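Local coordinates for hypothetical protein (Bacteroides uniformis, PDB 4QE0), which is of unknown function and belongs to the DUF5043 family, whose fold here packs a helix against an antiparallel beta sheet, at residues Val121-Phe125 and Tyr139-Glu143; Val26-Tyr31 and Leu136-Arg140. One frame throughout, in Å; residues are numbered along the deposited sequence.

Overall arrangement
Both interactions press helix 136-143 against the same antiparallel sheet, and they share Tyr-139 and Arg-140, with centres about 10 Å apart. Interaction 1 is the core contact: Phe-123 and Phe-125 of strand 118-126, an inner strand, form a buried aromatic cluster with Tyr-139, and a water links Val-121 to Glu-143. Interaction 2 lies farther out, about 14 Å from the centre of the chain, where Tyr-29 and Tyr-31 at the start of strand 29-36, next to the hairpin turn, meet the helix; its chemistry is a partly exposed stack of guanidinium on ring. The two meet at Glu-143, whose OE1 is 2.6 Å from Tyr-31 OH, a probable hydrogen bond.

Interaction 1 (Val121-Phe125 and Tyr139-Glu143); sequences VNFNF and YREIE
Phe-123 receives the ring edge of Tyr-139 on one face: CD1 of Tyr-139 stands 3.6 Å above the plane of the Phe-123 ring, over its centre, in an edge-to-face pair with planes at 51°. At the rim of the same phenyl, and in its plane, lies CG2 of Ile-142, 3.8 Å from Phe-123 CZ. Phe-123 CZ also comes 3.4 Å from Tyr-139 O, a carbonyl already used by Glu-143 N. Phe-125 completes an aromatic cluster; its ring is nearly parallel to that of Tyr-139 but slid aside, CE2 of Phe-125 lying 3.6 Å from Tyr-139 OH. The cluster seals helix 136-143 onto the antiparallel sheet at strand 118-126, and the buried hydroxyl of Tyr-139 is satisfied by Tyr-131 O. A leucine in place of Phe-123 would probably leave the edge of Tyr-139 without its aromatic face and open a gap beside Ile-142. Val-121 CB packs on Glu-143 CG, which lies anti to the backbone N (chi1 177°). Arg-140 NH1 makes a salt bridge to Glu-143 OE1 (2.9 Å), met from above the carboxylate plane, and Tyr-31 OH hydrogen-bonds the same oxygen. A water accepts from Val-121 N (3.0 Å) and donates to Glu-143 OE2, which Asn-46 ND2 also holds.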
# COMPACT_ATOMS: atom_id res chain seq x y z
N VAL A 121 -15.04 -2.03 -5.05
CA VAL A 121 -14.64 -2.40 -3.70
C VAL A 121 -15.79 -2.06 -2.78
O VAL A 121 -16.44 -1.02 -2.95
CB VAL A 121 -13.37 -1.63 -3.24
CG1 VAL A 121 -12.99 -2.03 -1.83
CG2 VAL A 121 -12.20 -1.90 -4.19
N ASN A 122 -16.06 -2.91 -1.82
CA ASN A 122 -17.00 -2.57 -0.77
C ASN A 122 -16.54 -3.12 0.56
O ASN A 122 -15.61 -3.94 0.61
CB ASN A 122 -18.43 -2.96 -1.12
CG ASN A 122 -18.63 -4.45 -1.27
OD1 ASN A 122 -18.51 -5.19 -0.31
ND2 ASN A 122 -19.00 -4.88 -2.47
N PHE A 123 -17.13 -2.61 1.63
CA PHE A 123 -16.71 -2.88 3.00
C PHE A 123 -17.91 -3.38 3.82
O PHE A 123 -19.05 -2.93 3.63
CB PHE A 123 -16.13 -1.62 3.62
CG PHE A 123 -15.00 -1.03 2.84
CD1 PHE A 123 -13.72 -1.56 2.96
CD2 PHE A 123 -15.20 0.02 1.95
CE1 PHE A 123 -12.67 -1.04 2.21
CE2 PHE A 123 -14.14 0.54 1.21
CZ PHE A 123 -12.87 0.02 1.35
N ASN A 124 -17.65 -4.29 4.76
CA ASN A 124 -18.67 -4.75 5.70
C ASN A 124 -18.11 -4.74 7.11
O ASN A 124 -16.95 -5.09 7.34
CB ASN A 124 -19.17 -6.17 5.39
CG ASN A 124 -19.96 -6.26 4.10
OD1 ASN A 124 -19.47 -6.79 3.13
ND2 ASN A 124 -21.17 -5.75 4.09
N PHE A 125 -18.95 -4.32 8.05
CA PHE A 125 -18.64 -4.37 9.46
C PHE A 125 -19.96 -4.14 10.22
O PHE A 125 -21.00 -4.01 9.59
CB PHE A 125 -17.63 -3.28 9.85
CG PHE A 125 -17.97 -1.91 9.31
CD1 PHE A 125 -18.82 -1.06 10.01
CD2 PHE A 125 -17.42 -1.48 8.10
CE1 PHE A 125 -19.14 0.19 9.50
CE2 PHE A 125 -17.71 -0.22 7.61
CZ PHE A 125 -18.56 0.61 8.30
N TYR A 139 -11.77 4.63 4.02
CA TYR A 139 -12.38 3.68 3.11
C TYR A 139 -12.21 4.10 1.66
O TYR A 139 -11.89 3.28 0.80
CB TYR A 139 -13.87 3.47 3.46
CG TYR A 139 -14.06 2.86 4.82
CD1 TYR A 139 -13.59 1.57 5.08
CD2 TYR A 139 -14.69 3.54 5.85
CE1 TYR A 139 -13.73 1.01 6.34
CE2 TYR A 139 -14.86 2.97 7.10
CZ TYR A 139 -14.39 1.71 7.34
OH TYR A 139 -14.51 1.13 8.57
N ARG A 140 -12.41 5.36 1.39
CA ARG A 140 -12.21 5.87 0.04
C ARG A 140 -10.78 5.61 -0.44
O ARG A 140 -10.58 5.21 -1.58
CB ARG A 140 -12.54 7.37 -0.04
CG ARG A 140 -12.21 8.03 -1.37
CD ARG A 140 -13.07 7.49 -2.49
NE ARG A 140 -12.87 8.27 -3.70
CZ ARG A 140 -13.45 8.00 -4.87
NH1 ARG A 140 -14.22 6.92 -5.02
NH2 ARG A 140 -13.23 8.79 -5.89
N GLU A 141 -9.79 5.89 0.40
CA GLU A 141 -8.38 5.69 0.04
C GLU A 141 -8.10 4.23 -0.30
O GLU A 141 -7.41 3.92 -1.28
CB GLU A 141 -7.43 6.13 1.16
CG GLU A 141 -5.96 5.78 0.89
CD GLU A 141 -5.01 6.13 2.03
OE1 GLU A 141 -5.34 7.02 2.84
OE2 GLU A 141 -3.93 5.51 2.12
N ILE A 142 -8.65 3.32 0.50
CA ILE A 142 -8.51 1.90 0.23
C ILE A 142 -9.13 1.55 -1.12
O ILE A 142 -8.50 0.87 -1.93
CB ILE A 142 -9.14 1.07 1.35
CG1 ILE A 142 -8.36 1.27 2.64
CG2 ILE A 142 -9.16 -0.40 0.97
CD1 ILE A 142 -9.07 0.72 3.86
N GLU A 143 -10.36 2.01 -1.35
CA GLU A 143 -11.04 1.74 -2.62
C GLU A 143 -10.19 2.21 -3.81
O GLU A 143 -9.96 1.47 -4.75
CB GLU A 143 -12.39 2.46 -2.67
CG GLU A 143 -13.14 2.31 -3.99
CD GLU A 143 -14.15 3.42 -4.32
OE1 GLU A 143 -14.33 4.38 -3.56
OE2 GLU A 143 -14.76 3.31 -5.41
O HOH W 1 -15.74 0.82 -5.83

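Interaction 2 (Val26-Tyr31 and Leu136-Arg140); sequences VDGYTY and LHVYR. With GOL (glycerol), chain E; GOL (glycerol), chain C.
Tyr-29 has its ring between two residues: Arg-140 CD lies over the centre of one face, 3.7 Å from the ring centroid in a CH-pi contact, while CB of Val-26 sits above the opposite face, offset toward the rim. The guanidinium of Arg-140 continues along the first face as a stack, its plane 19° from that of the ring and its own face over Tyr-29 CB. A bend at chi2 (66°) turns the arginine chain along the tyrosine, which thus meets both the aliphatic part and the charged end. Arginine suits this place because its apolar chain can lie along the Tyr-29 ring while the guanidinium at its end is also paired with Glu-143. At the edge of the guanidinium, Arg-140 NE gives a nearly straight hydrogen bond (167°) to O2 of the chain E glycerol, 2.9 Å away. This glycerol probably comes from the crystallisation liquor; its O1 lies in plane at the edge of the Tyr-29 ring.

Leu-136 fills the space between the two tyrosines by dividing its methyls: CD1 packs 3.7 Å from Tyr-31 CD2, whereas CD2 meets Tyr-29 CE2 and Val-26 CG2, both at 4.0 Å. A branched apolar residue serves two neighbours at once. Tyr-31 extends past Leu-136, its hydroxyl 3.7 Å from Arg-140 CA and hydrogen-bonded to Glu-143.

Val-26 to Tyr-29 form a type II beta turn, and Gly-28 takes the positive phi at which a side chain would press on the preceding carbonyl oxygen. This hairpin joins strand 22-26, an outermost strand within the chain, to strand 29-36, and the Leu-136 to Arg-140 part of helix 136-143 lies against it, with Leu-136 also touching Phe-24 and Tyr-31 reaching Leu-44 on strand 41-45.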
# COMPACT_ATOMS: atom_id res chain seq x y z
N VAL A 26 -19.82 13.64 -0.46
CA VAL A 26 -18.63 14.37 -0.10
C VAL A 26 -18.08 15.01 -1.38
O VAL A 26 -18.58 14.74 -2.48
CB VAL A 26 -17.65 13.36 0.55
CG1 VAL A 26 -16.19 13.78 0.49
CG2 VAL A 26 -18.09 13.11 1.99
N ASP A 27 -17.09 15.88 -1.24
CA ASP A 27 -16.43 16.47 -2.39
C ASP A 27 -15.76 15.40 -3.22
O ASP A 27 -14.75 14.84 -2.81
CB ASP A 27 -15.37 17.50 -1.98
CG ASP A 27 -15.96 18.86 -1.58
OD1 ASP A 27 -17.19 19.06 -1.66
OD2 ASP A 27 -15.17 19.74 -1.18
N GLY A 28 -16.33 15.13 -4.38
CA GLY A 28 -15.68 14.26 -5.35
C GLY A 28 -16.29 12.88 -5.46
O GLY A 28 -16.01 12.17 -6.42
N TYR A 29 -17.10 12.48 -4.48
CA TYR A 29 -17.63 11.13 -4.49
C TYR A 29 -18.81 10.99 -3.53
O TYR A 29 -18.98 11.81 -2.63
CB TYR A 29 -16.53 10.10 -4.16
CG TYR A 29 -15.86 10.23 -2.80
CD1 TYR A 29 -14.74 11.02 -2.62
CD2 TYR A 29 -16.35 9.54 -1.70
CE1 TYR A 29 -14.12 11.13 -1.38
CE2 TYR A 29 -15.75 9.65 -0.46
CZ TYR A 29 -14.63 10.43 -0.31
OH TYR A 29 -14.04 10.53 0.93
N THR A 30 -19.61 9.96 -3.76
CA THR A 30 -20.72 9.63 -2.91
C THR A 30 -20.64 8.16 -2.48
O THR A 30 -20.44 7.29 -3.30
CB THR A 30 -22.06 9.86 -3.63
OG1 THR A 30 -22.14 11.21 -4.05
CG2 THR A 30 -23.22 9.57 -2.71
N TYR A 31 -20.77 7.92 -1.17
CA TYR A 31 -20.84 6.58 -0.62
C TYR A 31 -22.24 6.30 -0.09
O TYR A 31 -22.90 7.18 0.47
CB TYR A 31 -19.82 6.39 0.51
CG TYR A 31 -18.55 5.69 0.07
CD1 TYR A 31 -17.79 6.17 -1.00
CD2 TYR A 31 -18.11 4.55 0.71
CE1 TYR A 31 -16.62 5.54 -1.40
CE2 TYR A 31 -16.94 3.91 0.32
CZ TYR A 31 -16.20 4.40 -0.74
OH TYR A 31 -15.05 3.75 -1.12
N LEU A 136 -14.70 8.36 6.66
CA LEU A 136 -14.98 7.90 5.32
C LEU A 136 -13.78 7.97 4.39
O LEU A 136 -13.63 7.11 3.52
CB LEU A 136 -16.16 8.67 4.76
CG LEU A 136 -16.66 8.25 3.39
CD1 LEU A 136 -17.17 6.82 3.42
CD2 LEU A 136 -17.77 9.20 2.95
N HIS A 137 -12.92 8.97 4.56
CA HIS A 137 -11.77 9.11 3.67
C HIS A 137 -10.81 7.91 3.73
O HIS A 137 -10.12 7.63 2.76
CB HIS A 137 -11.02 10.43 3.85
CG HIS A 137 -10.23 10.49 5.12
ND1 HIS A 137 -8.96 9.96 5.23
CD2 HIS A 137 -10.52 11.02 6.33
CE1 HIS A 137 -8.50 10.16 6.45
NE2 HIS A 137 -9.43 10.80 7.14
N VAL A 138 -10.76 7.21 4.87
CA VAL A 138 -9.97 5.98 4.97
C VAL A 138 -10.47 4.89 4.00
O VAL A 138 -9.68 4.31 3.24
CB VAL A 138 -9.96 5.43 6.41
CG1 VAL A 138 -9.25 4.08 6.50
CG2 VAL A 138 -9.26 6.42 7.34
N TYR A 139 -11.77 4.63 4.02
CA TYR A 139 -12.38 3.68 3.11
C TYR A 139 -12.21 4.10 1.66
O TYR A 139 -11.89 3.28 0.80
CB TYR A 139 -13.87 3.47 3.46
CG TYR A 139 -14.06 2.86 4.82
CD1 TYR A 139 -13.59 1.57 5.08
CD2 TYR A 139 -14.69 3.54 5.85
CE1 TYR A 139 -13.73 1.01 6.34
CE2 TYR A 139 -14.86 2.97 7.10
CZ TYR A 139 -14.39 1.71 7.34
OH TYR A 139 -14.51 1.13 8.57
N ARG A 140 -12.41 5.36 1.39
CA ARG A 140 -12.21 5.87 0.04
C ARG A 140 -10.78 5.61 -0.44
O ARG A 140 -10.58 5.21 -1.58
CB ARG A 140 -12.54 7.37 -0.04
CG ARG A 140 -12.21 8.03 -1.37
CD ARG A 140 -13.07 7.49 -2.49
NE ARG A 140 -12.87 8.27 -3.70
CZ ARG A 140 -13.45 8.00 -4.87
NH1 ARG A 140 -14.22 6.92 -5.02
NH2 ARG A 140 -13.23 8.79 -5.89
C1 GOL E . -11.82 12.03 -4.97
O1 GOL E . -12.20 13.36 -4.59
C2 GOL E . -10.57 11.60 -4.20
O2 GOL E . -10.77 10.32 -3.58
C3 GOL E . -9.36 11.51 -5.14
O3 GOL E . -9.45 10.33 -5.96
C1 GOL C . -15.29 6.49 -9.40
O1 GOL C . -13.99 6.33 -9.95
C2 GOL C . -15.31 7.81 -8.69
O2 GOL C . -14.06 7.90 -8.03
C3 GOL C . -16.44 7.95 -7.70
O3 GOL C . -17.07 9.25 -7.84